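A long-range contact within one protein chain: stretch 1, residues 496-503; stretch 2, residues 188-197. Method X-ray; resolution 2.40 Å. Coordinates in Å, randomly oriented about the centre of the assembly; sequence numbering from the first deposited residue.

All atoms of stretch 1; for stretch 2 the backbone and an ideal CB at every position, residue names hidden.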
ATOM      1  N   LYS A 496     -36.570  19.954  -6.951  1.00 22.91           N
ATOM      2  CA  LYS A 496     -36.288  18.654  -7.550  1.00 22.72           C
ATOM      3  C   LYS A 496     -37.371  17.636  -7.208  1.00 22.61           C
ATOM      4  O   LYS A 496     -37.909  16.963  -8.097  1.00 22.55           O
ATOM      5  CB  LYS A 496     -34.919  18.157  -7.088  1.00 22.55           C
ATOM      6  CG  LYS A 496     -34.584  16.749  -7.556  1.00 22.36           C
ATOM      7  CD  LYS A 496     -33.237  16.303  -6.994  1.00 22.18           C
ATOM      8  CE  LYS A 496     -32.902  14.905  -7.470  1.00 22.01           C
ATOM      9  NZ  LYS A 496     -31.586  14.458  -6.979  1.00 21.85           N
ATOM     10  N   TYR A 497     -37.708  17.515  -5.923  1.00 20.18           N
ATOM     11  CA  TYR A 497     -38.658  16.498  -5.496  1.00 20.08           C
ATOM     12  C   TYR A 497     -40.095  16.943  -5.690  1.00 20.25           C
ATOM     13  O   TYR A 497     -40.968  16.104  -5.934  1.00 20.16           O
ATOM     14  CB  TYR A 497     -38.376  16.120  -4.042  1.00 19.98           C
ATOM     15  CG  TYR A 497     -37.117  15.292  -3.971  1.00 19.78           C
ATOM     16  CD1 TYR A 497     -35.872  15.891  -3.819  1.00 19.76           C
ATOM     17  CD2 TYR A 497     -37.169  13.909  -4.137  1.00 19.60           C
ATOM     18  CE1 TYR A 497     -34.722  15.129  -3.796  1.00 19.59           C
ATOM     19  CE2 TYR A 497     -36.027  13.144  -4.124  1.00 19.43           C
ATOM     20  CZ  TYR A 497     -34.810  13.751  -3.949  1.00 19.43           C
ATOM     21  OH  TYR A 497     -33.680  12.974  -3.943  1.00 19.27           O
ATOM     22  N   GLY A 498     -40.356  18.249  -5.635  1.00 30.34           N
ATOM     23  CA  GLY A 498     -41.661  18.732  -6.045  1.00 30.49           C
ATOM     24  C   GLY A 498     -42.006  18.305  -7.457  1.00 30.44           C
ATOM     25  O   GLY A 498     -43.134  17.890  -7.729  1.00 30.40           O
ATOM     26  N   GLU A 499     -41.028  18.353  -8.363  1.00 43.98           N
ATOM     27  CA  GLU A 499     -41.281  17.994  -9.754  1.00 43.93           C
ATOM     28  C   GLU A 499     -41.252  16.485  -9.982  1.00 43.68           C
ATOM     29  O   GLU A 499     -41.962  15.987 -10.864  1.00 43.58           O
ATOM     30  CB  GLU A 499     -40.267  18.687 -10.665  1.00 44.05           C
ATOM     31  CG  GLU A 499     -40.668  18.711 -12.134  1.00 44.08           C
ATOM     32  CD  GLU A 499     -40.164  17.500 -12.906  1.00 43.89           C
ATOM     33  OE1 GLU A 499     -38.981  17.131 -12.718  1.00 43.85           O
ATOM     34  OE2 GLU A 499     -40.944  16.914 -13.695  1.00 43.79           O
ATOM     35  N   LEU A 500     -40.445  15.746  -9.209  1.00 24.63           N
ATOM     36  CA  LEU A 500     -40.382  14.295  -9.370  1.00 24.39           C
ATOM     37  C   LEU A 500     -41.676  13.632  -8.924  1.00 24.29           C
ATOM     38  O   LEU A 500     -42.175  12.724  -9.598  1.00 24.14           O
ATOM     39  CB  LEU A 500     -39.203  13.717  -8.585  1.00 24.27           C
ATOM     40  CG  LEU A 500     -37.876  13.541  -9.325  1.00 24.22           C
ATOM     41  CD1 LEU A 500     -36.740  13.297  -8.352  1.00 24.13           C
ATOM     42  CD2 LEU A 500     -37.973  12.399 -10.322  1.00 24.08           C
ATOM     43  N   TYR A 501     -42.251  14.091  -7.811  1.00 20.05           N
ATOM     44  CA  TYR A 501     -43.380  13.414  -7.188  1.00 19.96           C
ATOM     45  C   TYR A 501     -44.688  14.190  -7.274  1.00 20.09           C
ATOM     46  O   TYR A 501     -45.690  13.746  -6.694  1.00 20.02           O
ATOM     47  CB  TYR A 501     -43.057  13.106  -5.718  1.00 19.93           C
ATOM     48  CG  TYR A 501     -41.930  12.116  -5.598  1.00 19.76           C
ATOM     49  CD1 TYR A 501     -40.605  12.515  -5.713  1.00 19.77           C
ATOM     50  CD2 TYR A 501     -42.197  10.763  -5.447  1.00 19.58           C
ATOM     51  CE1 TYR A 501     -39.577  11.589  -5.634  1.00 19.62           C
ATOM     52  CE2 TYR A 501     -41.188   9.836  -5.372  1.00 19.44           C
ATOM     53  CZ  TYR A 501     -39.881  10.248  -5.465  1.00 19.46           C
ATOM     54  OH  TYR A 501     -38.886   9.303  -5.394  1.00 19.32           O
ATOM     55  N   GLY A 502     -44.707  15.332  -7.958  1.00 29.42           N
ATOM     56  CA  GLY A 502     -45.920  16.131  -8.002  1.00 29.53           C
ATOM     57  C   GLY A 502     -46.383  16.569  -6.632  1.00 29.66           C
ATOM     58  O   GLY A 502     -47.574  16.458  -6.321  1.00 29.62           O
ATOM     59  N   VAL A 503     -45.469  17.035  -5.793  1.00 33.32           N
ATOM     60  CA  VAL A 503     -45.838  17.479  -4.456  1.00 33.45           C
ATOM     61  C   VAL A 503     -45.410  18.920  -4.236  1.00 33.73           C
ATOM     62  O   VAL A 503     -45.685  19.488  -3.177  1.00 33.87           O
ATOM     63  CB  VAL A 503     -45.238  16.563  -3.365  1.00 33.29           C
ATOM     64  CG1 VAL A 503     -45.697  15.135  -3.562  1.00 33.04           C
ATOM     65  CG2 VAL A 503     -43.723  16.632  -3.381  1.00 33.24           C
ATOM     66  OXT VAL A 503     -44.788  19.543  -5.101  1.00 33.82           O
ATOM     67  N   UNK A 188     -42.403  13.512   3.962  1.00 27.11           N
ATOM     68  CA  UNK A 188     -43.660  12.815   4.194  1.00 27.09           C
ATOM     69  C   UNK A 188     -44.534  12.852   2.951  1.00 27.18           C
ATOM     70  O   UNK A 188     -45.176  11.854   2.604  1.00 27.07           O
ATOM     71  CB  UNK A 188     -44.403  13.429   5.382  1.00 27.09           C
ATOM     72  N   UNK A 189     -44.568  13.993   2.258  1.00 25.30           N
ATOM     73  CA  UNK A 189     -45.367  14.071   1.039  1.00 25.35           C
ATOM     74  C   UNK A 189     -44.801  13.165  -0.039  1.00 25.17           C
ATOM     75  O   UNK A 189     -45.560  12.504  -0.758  1.00 25.10           O
ATOM     76  CB  UNK A 189     -45.434  15.513   0.532  1.00 25.35           C
ATOM     77  N   UNK A 190     -43.472  13.107  -0.159  1.00 21.53           N
ATOM     78  CA  UNK A 190     -42.874  12.225  -1.156  1.00 21.38           C
ATOM     79  C   UNK A 190     -43.175  10.771  -0.822  1.00 21.19           C
ATOM     80  O   UNK A 190     -43.564   9.985  -1.693  1.00 21.09           O
ATOM     81  CB  UNK A 190     -41.363  12.450  -1.241  1.00 21.38           C
ATOM     82  N   UNK A 191     -43.049  10.398   0.450  1.00 21.80           N
ATOM     83  CA  UNK A 191     -43.313   9.020   0.837  1.00 21.63           C
ATOM     84  C   UNK A 191     -44.770   8.664   0.611  1.00 21.65           C
ATOM     85  O   UNK A 191     -45.087   7.536   0.218  1.00 21.51           O
ATOM     86  CB  UNK A 191     -42.935   8.792   2.302  1.00 21.63           C
ATOM     87  N   UNK A 192     -45.679   9.619   0.821  1.00 24.80           N
ATOM     88  CA  UNK A 192     -47.099   9.351   0.663  1.00 24.79           C
ATOM     89  C   UNK A 192     -47.520   9.323  -0.792  1.00 24.75           C
ATOM     90  O   UNK A 192     -48.545   8.716  -1.112  1.00 24.66           O
ATOM     91  CB  UNK A 192     -47.919  10.400   1.417  1.00 24.79           C
ATOM     92  N   UNK A 193     -46.758   9.964  -1.676  1.00 20.55           N
ATOM     93  CA  UNK A 193     -47.104   9.949  -3.093  1.00 20.51           C
ATOM     94  C   UNK A 193     -46.817   8.594  -3.743  1.00 20.32           C
ATOM     95  O   UNK A 193     -47.556   8.170  -4.636  1.00 20.22           O
ATOM     96  CB  UNK A 193     -46.336  11.050  -3.828  1.00 20.51           C
ATOM     97  N   UNK A 194     -45.772   7.903  -3.323  1.00 25.57           N
ATOM     98  CA  UNK A 194     -45.457   6.642  -3.968  1.00 25.39           C
ATOM     99  C   UNK A 194     -44.175   6.723  -4.789  1.00 25.39           C
ATOM    100  O   UNK A 194     -43.777   7.792  -5.274  1.00 25.53           O
ATOM    101  CB  UNK A 194     -46.621   6.207  -4.860  1.00 25.39           C
ATOM    102  N   UNK A 195     -43.493   5.512  -4.972  1.00 20.13           N
ATOM    103  CA  UNK A 195     -42.140   5.468  -5.523  1.00 20.11           C
ATOM    104  C   UNK A 195     -42.126   5.141  -7.014  1.00 20.07           C
ATOM    105  O   UNK A 195     -42.997   4.431  -7.520  1.00 19.96           O
ATOM    106  CB  UNK A 195     -41.303   4.437  -4.764  1.00 20.11           C
ATOM    107  N   UNK A 196     -41.100   5.591  -7.723  1.00 17.19           N
ATOM    108  CA  UNK A 196     -40.943   5.191  -9.121  1.00 17.20           C
ATOM    109  C   UNK A 196     -40.558   3.723  -9.203  1.00 17.23           C
ATOM    110  O   UNK A 196     -40.199   3.090  -8.210  1.00 17.23           O
ATOM    111  CB  UNK A 196     -39.893   6.057  -9.821  1.00 17.20           C
ATOM    112  N   UNK A 197     -40.597   3.186 -10.418  1.00 18.97           N
ATOM    113  CA  UNK A 197     -40.195   1.802 -10.603  1.00 18.86           C
ATOM    114  C   UNK A 197     -38.718   1.646 -10.270  1.00 18.88           C
ATOM    115  O   UNK A 197     -37.897   2.489 -10.629  1.00 18.97           O
ATOM    116  CB  UNK A 197     -40.478   1.340 -12.034  1.00 18.86           C
TER

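The two helices run nearly parallel, 16° apart, with axes 10.3 Å apart at closest approach. Stretch 1 offers a Tyr 501 ring, the flank of Tyr 497 and the branched end of Val 503, so the contact asks mostly for shape and apolar surface.

Position 188 is helical and its CB has nothing of stretch 1 within 5.5 Å, so many residues would suit. It is Asp 188, whose OD1 is hydrogen-bonded elsewhere in the structure.

Position 189 points toward stretch 1, its ideal CB already 4.0 Å from Val 503 CB. A small apolar side chain is the economical answer. Ala 189 is found; its CB packs on Val 503 CB.

At position 190 CA-to-CB points sideways, yet the ideal CB lies 4.4 Å from Tyr 501 CG and 5.3 Å from both Val 503 CG2 and Tyr 497 CD2. A tyrosine face beside two more apolar groups favours a branched aliphatic; Val, Ile or Leu could be considered. The residue is Val 190, chi1 t. Its CG1 sits 3.4 Å from the centroid of the Tyr 501 ring and 3° off the ring normal, a CH-pi contact almost centred on the face. Its CG2 lies 4.1 Å from Tyr 497 CB and equally 4.1 Å from Val 503 CG2, so CG1 sits over the ring face, while CG2, itself 4.1 Å from Tyr 501 CD1, also reaches Tyr 497 and Val 503.

Position 191 points away and 192 sideways, both without demands from stretch 1; they hold Ile 191 and Ala 192.

Position 193 points toward stretch 1, its ideal CB 4.0 Å from Tyr 501 O and 4.1 Å from Val 503 CG1. So close an approach suits something small. Ala 193 fills the space, its CB 4.3 Å from Tyr 501 CB.

Position 194 leaves the helix with phi 111°, psi 154°, where a CB would jam against the preceding carbonyl O. The backbone alone calls for glycine, and Gly 194 is present. Its O approaches Tyr 501 CE2 to 3.3 Å at the ring edge, near the ring plane.

Position 195 points away, leaving the choice wide. Ala 195 touches the ring edge through its backbone, CA 4.5 Å from Tyr 501 CE2.

Position 196 points toward stretch 1, but its ideal CB finds nothing within 5.5 Å; phi of -70° admits proline among many others. Pro 196 reaches back through its ring, CD 3.6 Å from Tyr 501 OH.

Position 197 is out of reach, and stretch 1 sets no preference for Arg 197.

Stretch 2 188-197: DAVIAAGAPR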
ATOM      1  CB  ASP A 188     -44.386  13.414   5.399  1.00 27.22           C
ATOM      2  CG  ASP A 188     -43.737  13.032   6.731  1.00 27.10           C
ATOM      3  OD1 ASP A 188     -42.869  12.133   6.761  1.00 26.90           O
ATOM      4  OD2 ASP A 188     -44.102  13.630   7.759  1.00 27.21           O
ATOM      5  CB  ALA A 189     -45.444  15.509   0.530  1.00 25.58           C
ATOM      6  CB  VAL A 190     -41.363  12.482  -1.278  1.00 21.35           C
ATOM      7  CG1 VAL A 190     -40.727  11.403  -2.115  1.00 21.18           C
ATOM      8  CG2 VAL A 190     -41.107  13.844  -1.910  1.00 21.54           C
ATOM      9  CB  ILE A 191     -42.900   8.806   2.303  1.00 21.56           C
ATOM     10  CG1 ILE A 191     -41.370   8.881   2.430  1.00 21.49           C
ATOM     11  CG2 ILE A 191     -43.492   7.503   2.845  1.00 21.41           C
ATOM     12  CD1 ILE A 191     -40.875   8.993   3.852  1.00 21.46           C
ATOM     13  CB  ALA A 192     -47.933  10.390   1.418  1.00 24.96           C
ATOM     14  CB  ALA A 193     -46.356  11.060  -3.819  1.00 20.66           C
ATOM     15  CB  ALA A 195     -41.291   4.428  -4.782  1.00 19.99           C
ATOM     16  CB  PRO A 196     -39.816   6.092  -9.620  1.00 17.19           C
ATOM     17  CG  PRO A 196     -38.985   6.343  -8.374  1.00 17.17           C
ATOM     18  CD  PRO A 196     -39.978   6.415  -7.243  1.00 17.17           C
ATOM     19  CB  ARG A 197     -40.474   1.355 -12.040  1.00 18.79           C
ATOM     20  CG  ARG A 197     -40.076  -0.090 -12.303  1.00 18.69           C
ATOM     21  CD  ARG A 197     -40.189  -0.493 -13.764  1.00 18.63           C
ATOM     22  NE  ARG A 197     -39.673  -1.842 -13.957  1.00 18.56           N
ATOM     23  CZ  ARG A 197     -39.246  -2.330 -15.114  1.00 18.54           C
ATOM     24  NH1 ARG A 197     -39.280  -1.581 -16.217  1.00 18.56           N
ATOM     25  NH2 ARG A 197     -38.773  -3.570 -15.168  1.00 18.50           N
TER
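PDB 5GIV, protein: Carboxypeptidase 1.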